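Local coordinates for protein glutathione S-transferase (Legionella pneumophila subsp. pneumophila str. Philadelphia 1, PDB 3NIV) that probably acts as a zeta-class glutathione transferase with maleylacetoacetate isomerase activity, converting its substrate with the help of glutathione, at residues V158-I172 with I191-F204. Sequence-based numbering, arbitrary orientation.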
loop_
_atom_site.group_PDB
_atom_site.type_symbol
_atom_site.label_atom_id
_atom_site.label_comp_id
_atom_site.label_asym_id
_atom_site.label_seq_id
_atom_site.Cartn_x
_atom_site.Cartn_y
_atom_site.Cartn_z
ATOM N N VAL A 158 -12.303 4.921 18.294
ATOM C CA VAL A 158 -11.371 4.162 17.477
ATOM C C VAL A 158 -12.108 3.861 16.180
ATOM O O VAL A 158 -13.309 4.137 16.068
ATOM C CB VAL A 158 -10.972 2.853 18.149
ATOM C CG1 VAL A 158 -10.208 3.144 19.438
ATOM C CG2 VAL A 158 -12.213 2.008 18.429
ATOM N N CYS A 159 -11.394 3.308 15.202
ATOM C CA CYS A 159 -11.960 3.112 13.876
ATOM C C CYS A 159 -13.137 2.146 13.914
ATOM O O CYS A 159 -14.173 2.363 13.271
ATOM C CB CYS A 159 -10.873 2.644 12.892
ATOM S SG CYS A 159 -9.801 4.006 12.278
ATOM N N PHE A 160 -12.974 1.084 14.694
ATOM C CA PHE A 160 -13.972 0.035 14.769
ATOM C C PHE A 160 -13.900 -0.723 16.088
ATOM O O PHE A 160 -12.832 -1.157 16.504
ATOM C CB PHE A 160 -13.774 -0.958 13.620
ATOM C CG PHE A 160 -14.512 -2.247 13.812
ATOM C CD1 PHE A 160 -15.859 -2.334 13.512
ATOM C CD2 PHE A 160 -13.872 -3.356 14.334
ATOM C CE1 PHE A 160 -16.549 -3.512 13.710
ATOM C CE2 PHE A 160 -14.553 -4.527 14.534
ATOM C CZ PHE A 160 -15.894 -4.612 14.214
ATOM N N GLY A 161 -15.042 -0.903 16.737
ATOM C CA GLY A 161 -15.086 -1.759 17.903
ATOM C C GLY A 161 -14.686 -1.054 19.176
ATOM O O GLY A 161 -15.096 0.071 19.418
ATOM N N SER A 162 -13.873 -1.722 19.987
ATOM C CA SER A 162 -13.551 -1.237 21.324
ATOM C C SER A 162 -12.051 -1.328 21.581
ATOM O O SER A 162 -11.580 -1.093 22.696
ATOM C CB SER A 162 -14.313 -2.053 22.375
ATOM O OG SER A 162 -15.653 -2.289 21.965
ATOM N N GLU A 163 -11.305 -1.698 20.549
ATOM C CA GLU A 163 -9.853 -1.625 20.621
ATOM C C GLU A 163 -9.258 -0.890 19.428
ATOM O O GLU A 163 -9.818 -0.875 18.329
ATOM C CB GLU A 163 -9.216 -3.013 20.790
ATOM C CG GLU A 163 -8.854 -3.353 22.244
ATOM C CD GLU A 163 -7.784 -2.419 22.842
ATOM O OE1 GLU A 163 -7.842 -1.182 22.627
ATOM O OE2 GLU A 163 -6.884 -2.930 23.546
ATOM N N VAL A 164 -8.122 -0.259 19.671
ATOM C CA VAL A 164 -7.385 0.428 18.628
ATOM C C VAL A 164 -6.786 -0.599 17.664
ATOM O O VAL A 164 -6.373 -1.685 18.082
ATOM C CB VAL A 164 -6.297 1.291 19.255
ATOM C CG1 VAL A 164 -5.427 1.913 18.191
ATOM C CG2 VAL A 164 -6.938 2.368 20.093
ATOM N N GLY A 165 -6.749 -0.269 16.376
ATOM C CA GLY A 165 -6.249 -1.217 15.401
ATOM C C GLY A 165 -5.379 -0.625 14.314
ATOM O O GLY A 165 -4.957 0.541 14.395
ATOM N N LEU A 166 -5.121 -1.439 13.289
ATOM C CA LEU A 166 -4.289 -1.060 12.155
ATOM C C LEU A 166 -4.738 0.233 11.497
ATOM O O LEU A 166 -3.918 1.066 11.159
ATOM C CB LEU A 166 -4.267 -2.181 11.102
ATOM C CG LEU A 166 -3.444 -1.892 9.840
ATOM C CD1 LEU A 166 -1.975 -1.657 10.190
ATOM C CD2 LEU A 166 -3.589 -3.016 8.792
ATOM N N ALA A 167 -6.037 0.391 11.292
ATOM C CA ALA A 167 -6.556 1.620 10.716
ATOM C C ALA A 167 -6.217 2.838 11.581
ATOM O O ALA A 167 -5.887 3.905 11.055
ATOM C CB ALA A 167 -8.057 1.523 10.521
ATOM N N ASP A 168 -6.308 2.696 12.902
ATOM C CA ASP A 168 -5.991 3.818 13.786
ATOM C C ASP A 168 -4.485 4.091 13.728
ATOM O O ASP A 168 -4.037 5.239 13.714
ATOM C CB ASP A 168 -6.427 3.523 15.230
ATOM C CG ASP A 168 -7.898 3.181 15.340
ATOM O OD1 ASP A 168 -8.227 1.987 15.534
ATOM O OD2 ASP A 168 -8.726 4.107 15.218
ATOM N N VAL A 169 -3.709 3.015 13.684
ATOM C CA VAL A 169 -2.268 3.126 13.611
ATOM C C VAL A 169 -1.841 3.939 12.387
ATOM O O VAL A 169 -0.889 4.713 12.459
ATOM C CB VAL A 169 -1.601 1.749 13.563
ATOM C CG1 VAL A 169 -0.098 1.908 13.332
ATOM C CG2 VAL A 169 -1.886 0.981 14.835
ATOM N N CYS A 170 -2.547 3.775 11.271
ATOM C CA CYS A 170 -2.205 4.511 10.054
ATOM C C CYS A 170 -2.849 5.891 9.995
ATOM O O CYS A 170 -2.337 6.790 9.336
ATOM C CB CYS A 170 -2.565 3.709 8.803
ATOM S SG CYS A 170 -1.602 2.201 8.625
ATOM N N LEU A 171 -3.967 6.052 10.692
ATOM C CA LEU A 171 -4.728 7.299 10.656
ATOM C C LEU A 171 -4.030 8.443 11.386
ATOM O O LEU A 171 -3.934 9.558 10.868
ATOM C CB LEU A 171 -6.115 7.090 11.255
ATOM C CG LEU A 171 -6.998 8.336 11.308
ATOM C CD1 LEU A 171 -7.138 8.940 9.917
ATOM C CD2 LEU A 171 -8.375 8.020 11.899
ATOM N N ILE A 172 -3.541 8.165 12.589
ATOM C CA ILE A 172 -2.932 9.207 13.407
ATOM C C ILE A 172 -1.784 9.936 12.692
ATOM O O ILE A 172 -1.793 11.154 12.609
ATOM C CB ILE A 172 -2.560 8.685 14.826
ATOM C CG1 ILE A 172 -3.790 8.721 15.727
ATOM C CG2 ILE A 172 -1.469 9.512 15.461
ATOM C CD1 ILE A 172 -5.000 7.963 15.189
ATOM N N ILE A 191 -13.235 11.215 12.463
ATOM C CA ILE A 191 -11.783 11.178 12.406
ATOM C C ILE A 191 -11.167 12.088 13.462
ATOM O O ILE A 191 -10.247 11.694 14.186
ATOM C CB ILE A 191 -11.270 11.588 11.013
ATOM C CG1 ILE A 191 -11.283 10.364 10.083
ATOM C CG2 ILE A 191 -9.876 12.183 11.124
ATOM C CD1 ILE A 191 -11.205 10.693 8.587
ATOM N N ASN A 192 -11.679 13.309 13.539
ATOM C CA ASN A 192 -11.227 14.261 14.548
ATOM C C ASN A 192 -11.363 13.696 15.968
ATOM O O ASN A 192 -10.482 13.901 16.801
ATOM C CB ASN A 192 -11.949 15.611 14.393
ATOM C CG ASN A 192 -11.517 16.354 13.136
ATOM O OD1 ASN A 192 -10.437 16.092 12.602
ATOM N ND2 ASN A 192 -12.348 17.277 12.658
ATOM N N GLU A 193 -12.448 12.962 16.223
ATOM C CA GLU A 193 -12.657 12.322 17.522
ATOM C C GLU A 193 -11.655 11.214 17.781
ATOM O O GLU A 193 -11.080 11.145 18.873
ATOM C CB GLU A 193 -14.051 11.713 17.610
ATOM C CG GLU A 193 -15.185 12.693 17.533
ATOM C CD GLU A 193 -16.521 11.997 17.353
ATOM O OE1 GLU A 193 -16.529 10.760 17.139
ATOM O OE2 GLU A 193 -17.564 12.687 17.423
ATOM N N ILE A 194 -11.474 10.336 16.792
ATOM C CA ILE A 194 -10.577 9.188 16.927
ATOM C C ILE A 194 -9.154 9.645 17.176
ATOM O O ILE A 194 -8.478 9.148 18.078
ATOM C CB ILE A 194 -10.567 8.320 15.645
ATOM C CG1 ILE A 194 -11.935 7.680 15.415
ATOM C CG2 ILE A 194 -9.498 7.250 15.736
ATOM C CD1 ILE A 194 -12.089 7.015 14.052
ATOM N N ASN A 195 -8.700 10.593 16.359
ATOM C CA ASN A 195 -7.374 11.178 16.529
ATOM C C ASN A 195 -7.182 11.745 17.931
ATOM O O ASN A 195 -6.174 11.481 18.589
ATOM C CB ASN A 195 -7.125 12.281 15.502
ATOM C CG ASN A 195 -5.748 12.904 15.652
ATOM O OD1 ASN A 195 -4.734 12.212 15.580
ATOM N ND2 ASN A 195 -5.708 14.208 15.873
ATOM N N GLU A 196 -8.153 12.533 18.378
ATOM C CA GLU A 196 -8.111 13.087 19.729
ATOM C C GLU A 196 -7.987 11.971 20.753
ATOM O O GLU A 196 -7.072 11.961 21.577
ATOM C CB GLU A 196 -9.368 13.897 20.030
ATOM C CG GLU A 196 -9.229 15.388 19.839
ATOM C CD GLU A 196 -10.175 16.168 20.751
ATOM O OE1 GLU A 196 -10.919 15.512 21.518
ATOM O OE2 GLU A 196 -10.173 17.421 20.700
ATOM N N TYR A 197 -8.915 11.027 20.699
ATOM C CA TYR A 197 -8.838 9.895 21.609
ATOM C C TYR A 197 -7.455 9.245 21.582
ATOM O O TYR A 197 -6.723 9.292 22.572
ATOM C CB TYR A 197 -9.916 8.861 21.314
ATOM C CG TYR A 197 -9.743 7.619 22.144
ATOM C CD1 TYR A 197 -10.140 7.592 23.468
ATOM C CD2 TYR A 197 -9.147 6.483 21.613
ATOM C CE1 TYR A 197 -9.969 6.464 24.239
ATOM C CE2 TYR A 197 -8.967 5.352 22.378
ATOM C CZ TYR A 197 -9.386 5.344 23.689
ATOM O OH TYR A 197 -9.218 4.215 24.457
ATOM N N CYS A 198 -7.094 8.650 20.449
ATOM C CA CYS A 198 -5.824 7.953 20.342
ATOM C C CYS A 198 -4.662 8.753 20.902
ATOM O O CYS A 198 -3.747 8.186 21.500
ATOM C CB CYS A 198 -5.539 7.547 18.889
ATOM S SG CYS A 198 -6.581 6.190 18.286
ATOM N N LEU A 199 -4.692 10.070 20.722
ATOM C CA LEU A 199 -3.560 10.892 21.132
ATOM C C LEU A 199 -3.321 10.930 22.643
ATOM O O LEU A 199 -2.321 11.477 23.108
ATOM C CB LEU A 199 -3.674 12.291 20.538
ATOM C CG LEU A 199 -3.252 12.214 19.072
ATOM C CD1 LEU A 199 -3.308 13.562 18.357
ATOM C CD2 LEU A 199 -1.859 11.598 18.982
ATOM N N THR A 200 -4.225 10.320 23.401
ATOM C CA THR A 200 -4.094 10.274 24.853
ATOM C C THR A 200 -3.442 8.977 25.351
ATOM O O THR A 200 -3.109 8.854 26.533
ATOM C CB THR A 200 -5.455 10.417 25.532
ATOM O OG1 THR A 200 -6.197 9.211 25.355
ATOM C CG2 THR A 200 -6.235 11.575 24.929
ATOM N N LEU A 201 -3.269 8.008 24.458
ATOM C CA LEU A 201 -2.575 6.779 24.816
ATOM C C LEU A 201 -1.061 6.976 24.705
ATOM O O LEU A 201 -0.579 7.615 23.768
ATOM C CB LEU A 201 -3.023 5.638 23.906
ATOM C CG LEU A 201 -4.510 5.592 23.539
ATOM C CD1 LEU A 201 -4.774 4.624 22.378
ATOM C CD2 LEU A 201 -5.365 5.237 24.739
ATOM N N PRO A 202 -0.310 6.451 25.686
ATOM C CA PRO A 202 1.154 6.456 25.674
ATOM C C PRO A 202 1.709 5.858 24.388
ATOM O O PRO A 202 2.659 6.405 23.809
ATOM C CB PRO A 202 1.508 5.540 26.847
ATOM C CG PRO A 202 0.383 5.678 27.772
ATOM C CD PRO A 202 -0.846 5.933 26.954
ATOM N N ALA A 203 1.133 4.741 23.948
ATOM C CA ALA A 203 1.601 4.071 22.740
ATOM C C ALA A 203 1.609 5.029 21.552
ATOM O O ALA A 203 2.560 5.043 20.763
ATOM C CB ALA A 203 0.757 2.830 22.436
ATOM N N PHE A 204 0.561 5.837 21.428
ATOM C CA PHE A 204 0.534 6.854 20.377
ATOM C C PHE A 204 1.427 8.034 20.731
ATOM O O PHE A 204 2.291 8.435 19.947
ATOM C CB PHE A 204 -0.890 7.331 20.108
ATOM C CG PHE A 204 -1.708 6.365 19.300
ATOM C CD1 PHE A 204 -2.292 5.264 19.897
ATOM C CD2 PHE A 204 -1.881 6.550 17.940
ATOM C CE1 PHE A 204 -3.040 4.367 19.150
ATOM C CE2 PHE A 204 -2.628 5.657 17.185
ATOM C CZ PHE A 204 -3.207 4.569 17.791
HETATM O O HOH W 1 -2.345 12.974 14.732
#
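I172 and F204 meet through their first torsions: I172 CG2 stands anti to the backbone N (chi1 -82°), which brings CG1 to the phenylalanine, and -77° at F204, with CG beside the backbone N, carries its ring to the isoleucine. I172 CG1 comes to 3.6 Å from F204 CE2, at an oblique approach. C198 takes one face of that ring, its CB 3.7 Å above the plane and over the centre, and V164 meets the ring at its edge, with CG1 3.5 Å from F204 CZ. The carbonyl O of D168 lies at the edge too. The other V164 methyl, CG2, slides past L201 and reaches the edge of Y197, whose ring V158 CG1 also touches.

Helices 166-172 and 191-198 cross almost perpendicularly, at -92°. I194 packs CD1 against V158 O and C159 CA, and CG2 against L171 CD2. Its CG2 also sits 3.3 Å from D168 OD2, the two side chains crossing at about a right angle. OD1 of the same carboxylate accepts from G165 N at 2.8 Å, through the anti lone pair; G165 is the N-cap, so this is the aspartate half of the capping box known from this helix start in glutathione transferases; glycine at the N-cap cannot supply the other half. Beside I172 a water donates to both I172 O (2.9 Å) and N195 OD1 (2.6 Å). I19 of helix 12-23 touches F204, linking this core to the thioredoxin-like domain.

The chemistry is therefore mainly apolar, with polarity at two places: the water that ties the helices, and a buried carboxylate gripped by backbone N-H groups, weakly from C159, at a helix start that would probably favour its negative charge.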